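Local coordinates for protein 3',5'-cyclic-nucleotide phosphodiesterase 1 (Saccharomyces cerevisiae, PDB 4OJV) that is a class-II cyclic-nucleotide phosphodiesterase of the metallo-hydrolase clan, built on two large mixed beta-sheets and holding a pair of zinc ions at its metal centre, at residues A37-A42 / Y124-P129; L158-D163 / P208-H213; S225-F230 / G243-D248; L277-C282 / Y292-P297. One frame throughout, in Å; residues are numbered along the deposited sequence.

Contact 1: A37-A42 / Y124-P129; sequences AVDGGA and YYITHP. With ZN (zinc ion), chain D.
Ala-37 and Val-38 pair in parallel with Tyr-124 and Tyr-125, the CA atoms of Ala-37 and Tyr-124 lying 4.6 Å apart, so that strands 35-38 and 121-125 are neighbours in one sheet of a metallo-beta-lactamase-type fold. Tyr-125 N donates to Ala-37 O (2.8 Å), and Asp-39 N to Tyr-125 O (2.8 Å). On the face that Ala-37 and Tyr-124 share, Ala-37 CB rests 3.6 Å from Tyr-124 CD2. Past the paired residues the Asp-39 side chain takes over. Asp-39 OD1 receives Thr-127 N at 2.7 Å with an N-H...O angle of 170°, while Asp-39 OD2 accepts Thr-127 OG1 at 2.8 Å through its syn lone pair. These two bonds restrain the rotation of the carboxylate; OD2 is also hydrogen-bonded to His-133 and Gln-21. Thr-127 OG1 sits between its own N and carbonyl carbon (chi1 65°), which sets the hydroxyl beside the N-H, so that both can meet the same carboxylate. Asp-39 thus positions Thr-127, which in turn holds the first histidine of the HxHxDH metal-binding motif: His-128 ND1 donates to Thr-127 OG1 at 3.0 Å, within 8° of the ring plane, and His-128 NE2 binds the zinc ion of chain D at 2.2 Å.

Contact 2: L158-D163 / P208-H213; sequences LPHTID and PFKVHH. With ZN (zinc ion), chain D.
The N-terminus of helix 159-169, with Leu-158 at its N-cap position, packs against strand 204-215 of the seven-stranded mixed sheet, and Leu-158 contributes the largest share, 69 Å² of the 167 Å² buried, against Pro-208 and Lys-210. Leu-158 CD2 lies 4.1 Å from Pro-208 CG, on the proline ring, while Leu-158 CD1 approaches Lys-210 CB at 3.9 Å. Leu-158 CG stands anti to the carbonyl carbon (chi1 -66°), and CD1 is extended from it (chi2 179°), which carries that methyl across to the strand. Beside it, His-160 CE1 comes within 4.4 Å of Lys-210 CG. Within the helix turn, Leu-158 O accepts both Thr-161 N and Ile-162 N, each at 3.0 Å. The polar ends of the side chains look to other partners: His-160 NE2 bonds to Thr-127 O, and Lys-210 makes a cation-pi contact with Tyr-224. Further along the same strand, His-213 NE2 binds the zinc ion of chain D at 2.1 Å. With no hydrogen bond between the segments, the chemistry, mostly carbon on carbon, implies a contact shaped by methyl and methylene fit, on a strand that carries a zinc ligand three residues beyond Lys-210.

Contact 3: S225-F230 / G243-D248; sequences STFYIF and GDVEQD. With ZN (zinc ion), chain D; ZN (zinc ion), chain E.
Asp-244, whose backbone O meets Ser-225 across the contact, has its side-chain OD2 gripped by two metals: OD2 lies 2.2 Å from the zinc of chain D and 2.1 Å from the zinc of chain E. Water 1 forms a second bridge, 1.9 Å from the chain D zinc and 2.0 Å from that of chain E. Gly-243 N donates to Thr-226 O at 2.8 Å and 150°, while Ser-225 OG gives a weak bond to Asp-244 O at 2.8 Å. Ser-225 OG is anti to its backbone N (chi1 -176°), which turns it toward the loop. Thr-226 points away from the loop and bonds through OG1 to Thr-127 O. The hydrophobic part is Phe-227 against Val-245, the side chains crossing at about a right angle: Phe-227 CE1 lies 3.8 Å from Val-245 CB, and Val-245 CG1 sits at the ring edge, in its plane. His-128, His-130 and His-213 complete the protein ligands of the chain D zinc, and Asp-132, His-133 and His-326 those of the chain E zinc. An aspartate oxygen shared by two metals is a feature of many dinuclear metallo-hydrolases of the metallo-beta-lactamase fold.

Contact 4: L277-C282 / Y292-P297; sequences LVECSC and YGHLSP. With SO4 (sulfate ion), chain B.
Hydrogen bonds dominate the meeting of Glu-279, at the end of strand 273-279, with His-294 and Leu-295. His-294 ND1 donates to Glu-279 OE1 at 2.7 Å and 177°, reaching its syn lone pair from within the imidazole plane, although carboxylate and ring are turned 45° apart. Glu-279 OE2 takes three donors: Leu-295 N at 3.0 Å from above the carboxylate plane, Ser-281 OG at 2.7 Å, also from above it, and Ser-281 N. Glu-279 CG lies between its backbone N and carbonyl carbon (chi1 69°), starting the bent chain toward the loop. A weak bond from Cys-282 N to Leu-295 O, 3.3 Å long, joins the backbones further on. Over one face of the imidazole stands Ser-281, whose CB makes an off-centre CH-pi contact 4.2 Å from the His-294 ring centroid. Apolar packing flanks this network: Cys-280 SG touches Pro-297 CD at 3.7 Å. At another corner of the imidazole edge, His-294 NE2 donates to sulfate O2 at 2.6 Å. The His-carboxylate hydrogen bond implies an imidazole held in one orientation, its NE2 directed at the sulfate, probably from the crystallisation liquor, that lies within bonding distance of both zinc ions.

Contacts 1, 2 and 3 each supply a ligand to the chain D zinc, and NE2 of His-128 and NE2 of His-213 come within 3.1 Å of each other there. Contacts 2 and 3 adjoin through neighbouring antiparallel strands, with Phe-227 N 2.8 Å from Phe-209 O. Thr-127 O joins contact 1 to both, lying 2.7 Å from Thr-226 OG1. No residue of contact 4 binds a metal, but the sulfate held by His-294 reaches both zinc ions, and the side chain of His-294 comes within about 5 Å of a zinc ion. Contact 4 meets contact 2 where His-213 ND1 bonds to Gly-293 O, and contact 3 where Val-245 N is 3.0 Å from Glu-279 OE1. Contacts 1 and 4 do not touch, their nearest atoms about 6 Å apart.

Contact 1: A37-A42 / Y124-P129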
loop_
_atom_site.group_PDB
_atom_site.type_symbol
_atom_site.label_atom_id
_atom_site.label_comp_id
_atom_site.label_asym_id
_atom_site.label_seq_id
_atom_site.Cartn_x
_atom_site.Cartn_y
_atom_site.Cartn_z
ATOM N N ALA A 37 11.291 -13.245 -1.636
ATOM C CA ALA A 37 10.142 -12.540 -2.201
ATOM C C ALA A 37 10.406 -12.213 -3.668
ATOM O O ALA A 37 11.502 -11.764 -4.025
ATOM C CB ALA A 37 9.865 -11.262 -1.423
ATOM N N VAL A 38 9.408 -12.436 -4.521
ATOM C CA VAL A 38 9.414 -11.877 -5.863
ATOM C C VAL A 38 8.457 -10.711 -5.856
ATOM O O VAL A 38 7.266 -10.859 -5.561
ATOM C CB VAL A 38 9.046 -12.893 -6.960
ATOM C CG1 VAL A 38 9.206 -12.240 -8.329
ATOM C CG2 VAL A 38 9.910 -14.142 -6.846
ATOM N N ASP A 39 9.007 -9.546 -6.192
ATOM C CA ASP A 39 8.325 -8.274 -6.036
ATOM C C ASP A 39 8.020 -7.934 -4.580
ATOM O O ASP A 39 8.338 -8.699 -3.656
ATOM C CB ASP A 39 7.155 -8.114 -7.010
ATOM C CG ASP A 39 7.630 -7.686 -8.388
ATOM O OD1 ASP A 39 8.752 -7.116 -8.457
ATOM O OD2 ASP A 39 6.901 -7.893 -9.377
ATOM N N GLY A 40 7.431 -6.766 -4.380
ATOM C CA GLY A 40 7.417 -6.144 -3.071
ATOM C C GLY A 40 6.214 -5.264 -2.863
ATOM O O GLY A 40 6.296 -4.255 -2.159
ATOM N N GLY A 41 5.078 -5.659 -3.434
ATOM C CA GLY A 41 3.793 -5.027 -3.115
ATOM C C GLY A 41 3.348 -5.509 -1.724
ATOM O O GLY A 41 3.936 -5.112 -0.709
ATOM N N ALA A 42 2.317 -6.348 -1.643
ATOM C CA ALA A 42 1.861 -6.894 -0.352
ATOM C C ALA A 42 2.979 -7.574 0.446
ATOM O O ALA A 42 3.699 -8.390 -0.112
ATOM C CB ALA A 42 0.726 -7.864 -0.593
ATOM N N TYR A 124 14.743 -10.022 -1.950
ATOM C CA TYR A 124 13.675 -9.674 -2.881
ATOM C C TYR A 124 14.237 -9.679 -4.292
ATOM O O TYR A 124 15.344 -9.166 -4.513
ATOM C CB TYR A 124 13.161 -8.263 -2.617
ATOM C CG TYR A 124 12.427 -8.016 -1.324
ATOM C CD1 TYR A 124 13.115 -7.843 -0.128
ATOM C CD2 TYR A 124 11.041 -7.896 -1.311
ATOM C CE1 TYR A 124 12.436 -7.582 1.054
ATOM C CE2 TYR A 124 10.355 -7.627 -0.134
ATOM C CZ TYR A 124 11.062 -7.474 1.038
ATOM O OH TYR A 124 10.409 -7.178 2.214
ATOM N N TYR A 125 13.467 -10.220 -5.235
ATOM C CA TYR A 125 13.785 -10.129 -6.656
ATOM C C TYR A 125 12.706 -9.265 -7.277
ATOM O O TYR A 125 11.561 -9.689 -7.415
ATOM C CB TYR A 125 13.855 -11.534 -7.278
ATOM C CG TYR A 125 15.024 -12.311 -6.724
ATOM C CD1 TYR A 125 14.890 -13.070 -5.565
ATOM C CD2 TYR A 125 16.282 -12.235 -7.320
ATOM C CE1 TYR A 125 15.971 -13.761 -5.034
ATOM C CE2 TYR A 125 17.366 -12.911 -6.793
ATOM C CZ TYR A 125 17.204 -13.663 -5.650
ATOM O OH TYR A 125 18.274 -14.348 -5.116
ATOM N N ILE A 126 13.068 -8.033 -7.615
ATOM C CA ILE A 126 12.099 -7.040 -8.064
ATOM C C ILE A 126 12.077 -7.015 -9.584
ATOM O O ILE A 126 13.135 -7.019 -10.226
ATOM C CB ILE A 126 12.429 -5.639 -7.480
ATOM C CG1 ILE A 126 12.493 -5.692 -5.941
ATOM C CG2 ILE A 126 11.425 -4.591 -7.959
ATOM C CD1 ILE A 126 11.216 -6.135 -5.245
ATOM N N THR A 127 10.873 -7.012 -10.153
ATOM C CA THR A 127 10.737 -7.083 -11.609
ATOM C C THR A 127 10.847 -5.717 -12.282
ATOM O O THR A 127 11.399 -5.582 -13.368
ATOM C CB THR A 127 9.413 -7.761 -12.019
ATOM O OG1 THR A 127 8.300 -6.948 -11.601
ATOM C CG2 THR A 127 9.321 -9.184 -11.449
ATOM N N HIS A 128 10.272 -4.710 -11.640
ATOM C CA HIS A 128 10.341 -3.330 -12.110
ATOM C C HIS A 128 9.939 -2.429 -10.977
ATOM O O HIS A 128 9.305 -2.891 -10.028
ATOM C CB HIS A 128 9.522 -3.100 -13.390
ATOM C CG HIS A 128 8.013 -3.195 -13.219
ATOM N ND1 HIS A 128 7.367 -4.325 -12.824
ATOM C CD2 HIS A 128 7.027 -2.241 -13.464
ATOM C CE1 HIS A 128 6.026 -4.093 -12.833
ATOM N NE2 HIS A 128 5.818 -2.821 -13.231
ATOM N N PRO A 129 10.316 -1.141 -11.033
ATOM C CA PRO A 129 10.169 -0.276 -9.866
ATOM C C PRO A 129 8.867 0.523 -9.812
ATOM O O PRO A 129 8.751 1.446 -9.014
ATOM C CB PRO A 129 11.378 0.647 -9.985
ATOM C CG PRO A 129 11.509 0.831 -11.465
ATOM C CD PRO A 129 11.178 -0.517 -12.057
HETATM ZN ZN ZN D . 3.966 -1.891 -13.898
HETATM O O HOH W 1 3.012 -1.931 -12.245
#

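Contact 2: L158-D163 / P208-H213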
loop_
_atom_site.group_PDB
_atom_site.type_symbol
_atom_site.label_atom_id
_atom_site.label_comp_id
_atom_site.label_asym_id
_atom_site.label_seq_id
_atom_site.Cartn_x
_atom_site.Cartn_y
_atom_site.Cartn_z
ATOM N N LEU A 158 17.533 -6.248 -12.183
ATOM C CA LEU A 158 18.296 -5.749 -13.312
ATOM C C LEU A 158 18.555 -4.252 -13.110
ATOM O O LEU A 158 17.888 -3.610 -12.297
ATOM C CB LEU A 158 17.532 -6.014 -14.613
ATOM C CG LEU A 158 17.350 -7.484 -15.027
ATOM C CD1 LEU A 158 16.552 -7.563 -16.319
ATOM C CD2 LEU A 158 18.677 -8.221 -15.155
ATOM N N PRO A 159 19.529 -3.676 -13.846
ATOM C CA PRO A 159 19.823 -2.247 -13.663
ATOM C C PRO A 159 18.629 -1.299 -13.831
ATOM O O PRO A 159 18.539 -0.311 -13.104
ATOM C CB PRO A 159 20.891 -1.977 -14.725
ATOM C CG PRO A 159 21.589 -3.288 -14.868
ATOM C CD PRO A 159 20.507 -4.329 -14.741
ATOM N N HIS A 160 17.701 -1.590 -14.739
ATOM C CA HIS A 160 16.548 -0.685 -14.940
ATOM C C HIS A 160 15.709 -0.548 -13.686
ATOM O O HIS A 160 14.989 0.436 -13.507
ATOM C CB HIS A 160 15.685 -1.121 -16.129
ATOM C CG HIS A 160 14.821 -2.331 -15.852
ATOM N ND1 HIS A 160 15.185 -3.578 -16.207
ATOM C CD2 HIS A 160 13.576 -2.442 -15.238
ATOM C CE1 HIS A 160 14.220 -4.444 -15.838
ATOM N NE2 HIS A 160 13.243 -3.747 -15.238
ATOM N N THR A 161 15.796 -1.544 -12.813
ATOM C CA THR A 161 15.116 -1.519 -11.526
ATOM C C THR A 161 16.008 -0.904 -10.453
ATOM O O THR A 161 15.603 0.033 -9.775
ATOM C CB THR A 161 14.701 -2.938 -11.125
ATOM O OG1 THR A 161 13.729 -3.422 -12.060
ATOM C CG2 THR A 161 14.114 -2.967 -9.727
ATOM N N ILE A 162 17.224 -1.424 -10.301
ATOM C CA ILE A 162 18.074 -1.015 -9.193
ATOM C C ILE A 162 18.437 0.468 -9.252
ATOM O O ILE A 162 18.398 1.166 -8.241
ATOM C CB ILE A 162 19.331 -1.909 -9.088
ATOM C CG1 ILE A 162 18.927 -3.356 -8.756
ATOM C CG2 ILE A 162 20.323 -1.344 -8.076
ATOM C CD1 ILE A 162 18.224 -3.542 -7.420
ATOM N N ASP A 163 18.759 0.950 -10.452
ATOM C CA ASP A 163 19.144 2.353 -10.615
ATOM C C ASP A 163 17.995 3.278 -10.208
ATOM O O ASP A 163 18.209 4.324 -9.592
ATOM C CB ASP A 163 19.589 2.635 -12.053
ATOM C CG ASP A 163 20.887 1.922 -12.431
ATOM O OD1 ASP A 163 21.615 1.441 -11.538
ATOM O OD2 ASP A 163 21.176 1.862 -13.643
ATOM N N PRO A 208 17.426 -14.110 -14.633
ATOM C CA PRO A 208 16.541 -12.994 -14.978
ATOM C C PRO A 208 16.609 -12.611 -16.459
ATOM O O PRO A 208 17.689 -12.642 -17.062
ATOM C CB PRO A 208 17.099 -11.856 -14.124
ATOM C CG PRO A 208 18.568 -12.133 -14.071
ATOM C CD PRO A 208 18.727 -13.635 -14.121
ATOM N N PHE A 209 15.456 -12.250 -17.020
ATOM C CA PHE A 209 15.346 -11.845 -18.417
ATOM C C PHE A 209 14.553 -10.559 -18.502
ATOM O O PHE A 209 13.505 -10.424 -17.865
ATOM C CB PHE A 209 14.638 -12.933 -19.219
ATOM C CG PHE A 209 15.462 -14.176 -19.382
ATOM C CD1 PHE A 209 15.490 -15.138 -18.377
ATOM C CD2 PHE A 209 16.215 -14.383 -20.535
ATOM C CE1 PHE A 209 16.265 -16.282 -18.513
ATOM C CE2 PHE A 209 16.993 -15.529 -20.675
ATOM C CZ PHE A 209 17.015 -16.473 -19.660
ATOM N N LYS A 210 15.036 -9.626 -19.312
ATOM C CA LYS A 210 14.348 -8.367 -19.504
ATOM C C LYS A 210 13.194 -8.528 -20.498
ATOM O O LYS A 210 13.312 -9.247 -21.495
ATOM C CB LYS A 210 15.345 -7.322 -19.988
ATOM C CG LYS A 210 14.845 -5.893 -19.933
ATOM C CD LYS A 210 15.947 -4.924 -20.342
ATOM C CE LYS A 210 16.167 -4.933 -21.846
ATOM N NZ LYS A 210 17.251 -4.002 -22.272
ATOM N N VAL A 211 12.079 -7.856 -20.221
ATOM C CA VAL A 211 10.912 -7.846 -21.106
ATOM C C VAL A 211 10.385 -6.409 -21.239
ATOM O O VAL A 211 10.819 -5.510 -20.504
ATOM C CB VAL A 211 9.788 -8.818 -20.639
ATOM C CG1 VAL A 211 10.281 -10.260 -20.590
ATOM C CG2 VAL A 211 9.196 -8.396 -19.297
ATOM N N HIS A 212 9.461 -6.195 -22.176
ATOM C CA HIS A 212 8.835 -4.883 -22.363
ATOM C C HIS A 212 7.588 -4.701 -21.535
ATOM O O HIS A 212 6.785 -5.627 -21.389
ATOM C CB HIS A 212 8.463 -4.649 -23.820
ATOM C CG HIS A 212 9.632 -4.636 -24.767
ATOM N ND1 HIS A 212 10.577 -3.675 -24.769
ATOM C CD2 HIS A 212 9.974 -5.528 -25.763
ATOM C CE1 HIS A 212 11.474 -3.944 -25.740
ATOM N NE2 HIS A 212 11.103 -5.075 -26.345
ATOM N N HIS A 213 7.375 -3.472 -21.068
ATOM C CA HIS A 213 6.223 -3.115 -20.228
ATOM C C HIS A 213 5.772 -1.700 -20.540
ATOM O O HIS A 213 5.535 -0.876 -19.659
ATOM C CB HIS A 213 6.578 -3.369 -18.749
ATOM C CG HIS A 213 5.535 -2.919 -17.739
ATOM N ND1 HIS A 213 4.205 -2.998 -17.958
ATOM C CD2 HIS A 213 5.689 -2.382 -16.471
ATOM C CE1 HIS A 213 3.542 -2.516 -16.882
ATOM N NE2 HIS A 213 4.446 -2.156 -15.966
HETATM ZN ZN ZN D . 3.966 -1.891 -13.898
HETATM O O HOH W 1 3.012 -1.931 -12.245
#

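Contact 3: S225-F230 / G243-D248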
loop_
_atom_site.group_PDB
_atom_site.type_symbol
_atom_site.label_atom_id
_atom_site.label_comp_id
_atom_site.label_asym_id
_atom_site.label_seq_id
_atom_site.Cartn_x
_atom_site.Cartn_y
_atom_site.Cartn_z
ATOM N N SER A 225 10.628 -4.516 -17.801
ATOM C CA SER A 225 10.274 -5.371 -16.692
ATOM C C SER A 225 11.167 -6.612 -16.740
ATOM O O SER A 225 12.124 -6.663 -17.532
ATOM C CB SER A 225 8.781 -5.692 -16.771
ATOM O OG SER A 225 8.319 -6.454 -15.669
ATOM N N THR A 226 10.878 -7.600 -15.889
ATOM C CA THR A 226 11.746 -8.765 -15.746
ATOM C C THR A 226 10.901 -10.010 -15.566
ATOM O O THR A 226 9.870 -9.971 -14.889
ATOM C CB THR A 226 12.640 -8.622 -14.492
ATOM O OG1 THR A 226 13.173 -7.295 -14.414
ATOM C CG2 THR A 226 13.791 -9.635 -14.476
ATOM N N PHE A 227 11.353 -11.104 -16.177
ATOM C CA PHE A 227 10.883 -12.449 -15.866
ATOM C C PHE A 227 12.004 -13.152 -15.103
ATOM O O PHE A 227 13.180 -13.055 -15.485
ATOM C CB PHE A 227 10.651 -13.238 -17.151
ATOM C CG PHE A 227 9.359 -12.927 -17.887
ATOM C CD1 PHE A 227 8.525 -11.850 -17.568
ATOM C CD2 PHE A 227 8.998 -13.738 -18.962
ATOM C CE1 PHE A 227 7.357 -11.621 -18.290
ATOM C CE2 PHE A 227 7.842 -13.508 -19.685
ATOM C CZ PHE A 227 7.018 -12.450 -19.352
ATOM N N TYR A 228 11.649 -13.847 -14.029
ATOM C CA TYR A 228 12.614 -14.631 -13.269
ATOM C C TYR A 228 12.342 -16.114 -13.384
ATOM O O TYR A 228 11.229 -16.569 -13.112
ATOM C CB TYR A 228 12.542 -14.251 -11.792
ATOM C CG TYR A 228 13.127 -12.904 -11.448
ATOM C CD1 TYR A 228 14.504 -12.727 -11.352
ATOM C CD2 TYR A 228 12.301 -11.805 -11.188
ATOM C CE1 TYR A 228 15.048 -11.498 -11.018
ATOM C CE2 TYR A 228 12.837 -10.571 -10.858
ATOM C CZ TYR A 228 14.211 -10.424 -10.772
ATOM O OH TYR A 228 14.791 -9.215 -10.448
ATOM N N ILE A 229 13.372 -16.869 -13.761
ATOM C CA ILE A 229 13.339 -18.329 -13.643
ATOM C C ILE A 229 14.022 -18.726 -12.341
ATOM O O ILE A 229 15.151 -18.300 -12.079
ATOM C CB ILE A 229 14.055 -19.043 -14.813
ATOM C CG1 ILE A 229 13.514 -18.544 -16.159
ATOM C CG2 ILE A 229 13.933 -20.563 -14.667
ATOM C CD1 ILE A 229 14.240 -19.099 -17.370
ATOM N N PHE A 230 13.338 -19.531 -11.532
ATOM C CA PHE A 230 13.953 -20.164 -10.364
ATOM C C PHE A 230 14.053 -21.652 -10.630
ATOM O O PHE A 230 13.051 -22.291 -10.926
ATOM C CB PHE A 230 13.163 -19.885 -9.079
ATOM C CG PHE A 230 13.146 -18.433 -8.694
ATOM C CD1 PHE A 230 12.161 -17.576 -9.185
ATOM C CD2 PHE A 230 14.149 -17.906 -7.884
ATOM C CE1 PHE A 230 12.166 -16.233 -8.843
ATOM C CE2 PHE A 230 14.158 -16.561 -7.542
ATOM C CZ PHE A 230 13.166 -15.728 -8.032
ATOM N N GLY A 243 7.230 -10.298 -14.040
ATOM C CA GLY A 243 6.761 -8.926 -13.891
ATOM C C GLY A 243 5.786 -8.548 -14.992
ATOM O O GLY A 243 5.615 -9.301 -15.965
ATOM N N ASP A 244 5.170 -7.370 -14.845
ATOM C CA ASP A 244 4.199 -6.847 -15.817
ATOM C C ASP A 244 4.851 -6.872 -17.204
ATOM O O ASP A 244 6.062 -6.650 -17.330
ATOM C CB ASP A 244 3.780 -5.383 -15.517
ATOM C CG ASP A 244 3.216 -5.134 -14.081
ATOM O OD1 ASP A 244 3.087 -6.190 -13.373
ATOM O OD2 ASP A 244 2.975 -3.871 -13.699
ATOM N N VAL A 245 4.058 -7.114 -18.238
ATOM C CA VAL A 245 4.618 -7.341 -19.566
ATOM C C VAL A 245 3.565 -7.105 -20.639
ATOM O O VAL A 245 2.367 -7.314 -20.419
ATOM C CB VAL A 245 5.220 -8.773 -19.667
ATOM C CG1 VAL A 245 4.130 -9.835 -19.537
ATOM C CG2 VAL A 245 6.012 -8.968 -20.958
ATOM N N GLU A 246 4.036 -6.664 -21.808
ATOM C CA GLU A 246 3.229 -6.593 -23.022
ATOM C C GLU A 246 3.951 -7.326 -24.151
ATOM O O GLU A 246 5.161 -7.557 -24.085
ATOM C CB GLU A 246 2.968 -5.134 -23.410
ATOM C CG GLU A 246 4.229 -4.357 -23.728
ATOM C CD GLU A 246 3.963 -2.960 -24.238
ATOM O OE1 GLU A 246 4.955 -2.274 -24.544
ATOM O OE2 GLU A 246 2.780 -2.552 -24.325
ATOM N N GLN A 247 3.200 -7.694 -25.183
ATOM C CA GLN A 247 3.778 -8.282 -26.393
ATOM C C GLN A 247 4.839 -7.357 -27.002
ATOM O O GLN A 247 4.733 -6.137 -26.913
ATOM C CB GLN A 247 2.655 -8.561 -27.407
ATOM C CG GLN A 247 3.094 -9.054 -28.782
ATOM C CD GLN A 247 1.967 -9.086 -29.803
ATOM O OE1 GLN A 247 1.877 -10.014 -30.610
ATOM N NE2 GLN A 247 1.107 -8.071 -29.780
ATOM N N ASP A 248 5.868 -7.949 -27.603
ATOM C CA ASP A 248 6.863 -7.181 -28.356
ATOM C C ASP A 248 6.297 -6.645 -29.673
ATOM O O ASP A 248 5.400 -7.248 -30.260
ATOM C CB ASP A 248 8.083 -8.048 -28.667
ATOM C CG ASP A 248 8.736 -8.618 -27.424
ATOM O OD1 ASP A 248 8.879 -7.895 -26.418
ATOM O OD2 ASP A 248 9.124 -9.792 -27.473
HETATM ZN ZN ZN D . 3.966 -1.891 -13.898
HETATM ZN ZN ZN E . 2.009 -3.633 -11.843
HETATM O O HOH W 1 3.012 -1.931 -12.245
#

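Contact 4: L277-C282 / Y292-P297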
loop_
_atom_site.group_PDB
_atom_site.type_symbol
_atom_site.label_atom_id
_atom_site.label_comp_id
_atom_site.label_asym_id
_atom_site.label_seq_id
_atom_site.Cartn_x
_atom_site.Cartn_y
_atom_site.Cartn_z
ATOM N N LEU A 277 3.858 -17.942 -13.341
ATOM C CA LEU A 277 3.046 -16.878 -12.755
ATOM C C LEU A 277 3.168 -15.658 -13.646
ATOM O O LEU A 277 4.210 -15.021 -13.680
ATOM C CB LEU A 277 3.492 -16.554 -11.324
ATOM C CG LEU A 277 2.923 -17.405 -10.186
ATOM C CD1 LEU A 277 3.328 -18.868 -10.307
ATOM C CD2 LEU A 277 3.350 -16.840 -8.835
ATOM N N VAL A 278 2.110 -15.360 -14.389
ATOM C CA VAL A 278 2.185 -14.349 -15.431
ATOM C C VAL A 278 0.892 -13.544 -15.450
ATOM O O VAL A 278 -0.192 -14.082 -15.206
ATOM C CB VAL A 278 2.483 -14.984 -16.819
ATOM C CG1 VAL A 278 1.409 -15.982 -17.217
ATOM C CG2 VAL A 278 2.662 -13.917 -17.892
ATOM N N GLU A 279 0.997 -12.264 -15.775
ATOM C CA GLU A 279 -0.175 -11.414 -15.733
ATOM C C GLU A 279 -1.190 -11.680 -16.837
ATOM O O GLU A 279 -0.846 -12.117 -17.948
ATOM C CB GLU A 279 0.210 -9.938 -15.784
ATOM C CG GLU A 279 0.780 -9.447 -17.111
ATOM C CD GLU A 279 0.389 -8.004 -17.369
ATOM O OE1 GLU A 279 1.244 -7.116 -17.185
ATOM O OE2 GLU A 279 -0.786 -7.769 -17.734
ATOM N N CYS A 280 -2.440 -11.355 -16.522
ATOM C CA CYS A 280 -3.402 -10.991 -17.547
ATOM C C CYS A 280 -4.220 -9.865 -16.937
ATOM O O CYS A 280 -5.253 -10.097 -16.308
ATOM C CB CYS A 280 -4.262 -12.179 -17.974
ATOM S SG CYS A 280 -5.169 -11.847 -19.497
ATOM N N SER A 281 -3.736 -8.636 -17.089
ATOM C CA SER A 281 -4.321 -7.521 -16.362
ATOM C C SER A 281 -5.763 -7.244 -16.747
ATOM O O SER A 281 -6.554 -6.809 -15.908
ATOM C CB SER A 281 -3.508 -6.247 -16.578
ATOM O OG SER A 281 -2.241 -6.304 -15.955
ATOM N N CYS A 282 -6.084 -7.462 -18.022
ATOM C CA CYS A 282 -7.355 -7.021 -18.581
ATOM C C CYS A 282 -8.068 -8.144 -19.316
ATOM O O CYS A 282 -7.411 -9.028 -19.889
ATOM C CB CYS A 282 -7.119 -5.908 -19.590
ATOM S SG CYS A 282 -6.261 -4.475 -18.937
ATOM N N TYR A 292 -2.549 -0.660 -21.875
ATOM C CA TYR A 292 -1.184 -0.227 -22.201
ATOM C C TYR A 292 -0.148 -0.820 -21.247
ATOM O O TYR A 292 -0.263 -0.681 -20.022
ATOM C CB TYR A 292 -1.054 1.303 -22.207
ATOM C CG TYR A 292 -1.820 2.019 -23.303
ATOM C CD1 TYR A 292 -2.634 3.111 -23.003
ATOM C CD2 TYR A 292 -1.724 1.614 -24.638
ATOM C CE1 TYR A 292 -3.336 3.775 -23.998
ATOM C CE2 TYR A 292 -2.424 2.274 -25.640
ATOM C CZ TYR A 292 -3.228 3.351 -25.314
ATOM O OH TYR A 292 -3.923 4.010 -26.302
ATOM N N GLY A 293 0.850 -1.490 -21.824
ATOM C CA GLY A 293 1.935 -2.115 -21.063
ATOM C C GLY A 293 1.619 -3.479 -20.471
ATOM O O GLY A 293 2.449 -4.047 -19.761
ATOM N N HIS A 294 0.447 -4.027 -20.805
ATOM C CA HIS A 294 -0.071 -5.245 -20.179
ATOM C C HIS A 294 -0.575 -6.246 -21.178
ATOM O O HIS A 294 -0.561 -5.991 -22.393
ATOM C CB HIS A 294 -1.184 -4.884 -19.195
ATOM C CG HIS A 294 -0.700 -4.107 -17.998
ATOM N ND1 HIS A 294 0.187 -4.614 -17.118
ATOM C CD2 HIS A 294 -0.985 -2.820 -17.567
ATOM C CE1 HIS A 294 0.436 -3.705 -16.159
ATOM N NE2 HIS A 294 -0.279 -2.606 -16.436
ATOM N N LEU A 295 -1.031 -7.388 -20.665
ATOM C CA LEU A 295 -1.647 -8.429 -21.477
ATOM C C LEU A 295 -3.156 -8.492 -21.309
ATOM O O LEU A 295 -3.699 -8.149 -20.252
ATOM C CB LEU A 295 -1.043 -9.799 -21.142
ATOM C CG LEU A 295 0.462 -9.997 -21.350
ATOM C CD1 LEU A 295 0.874 -11.394 -20.912
ATOM C CD2 LEU A 295 0.885 -9.759 -22.793
ATOM N N SER A 296 -3.819 -8.934 -22.376
ATOM C CA SER A 296 -5.202 -9.388 -22.335
ATOM C C SER A 296 -5.188 -10.863 -22.751
ATOM O O SER A 296 -4.134 -11.385 -23.120
ATOM C CB SER A 296 -6.059 -8.573 -23.294
ATOM O OG SER A 296 -5.852 -9.031 -24.616
ATOM N N PRO A 297 -6.347 -11.553 -22.694
ATOM C CA PRO A 297 -6.279 -12.994 -22.935
ATOM C C PRO A 297 -5.745 -13.418 -24.302
ATOM O O PRO A 297 -5.051 -14.430 -24.386
ATOM C CB PRO A 297 -7.729 -13.452 -22.723
ATOM C CG PRO A 297 -8.240 -12.487 -21.706
ATOM C CD PRO A 297 -7.671 -11.173 -22.168
HETATM S S SO4 B . 0.748 -1.080 -13.790
HETATM O O1 SO4 B . 0.912 -0.019 -12.759
HETATM O O2 SO4 B . -0.438 -0.752 -14.637
HETATM O O3 SO4 B . 1.984 -1.194 -14.629
HETATM O O4 SO4 B . 0.484 -2.345 -13.058
#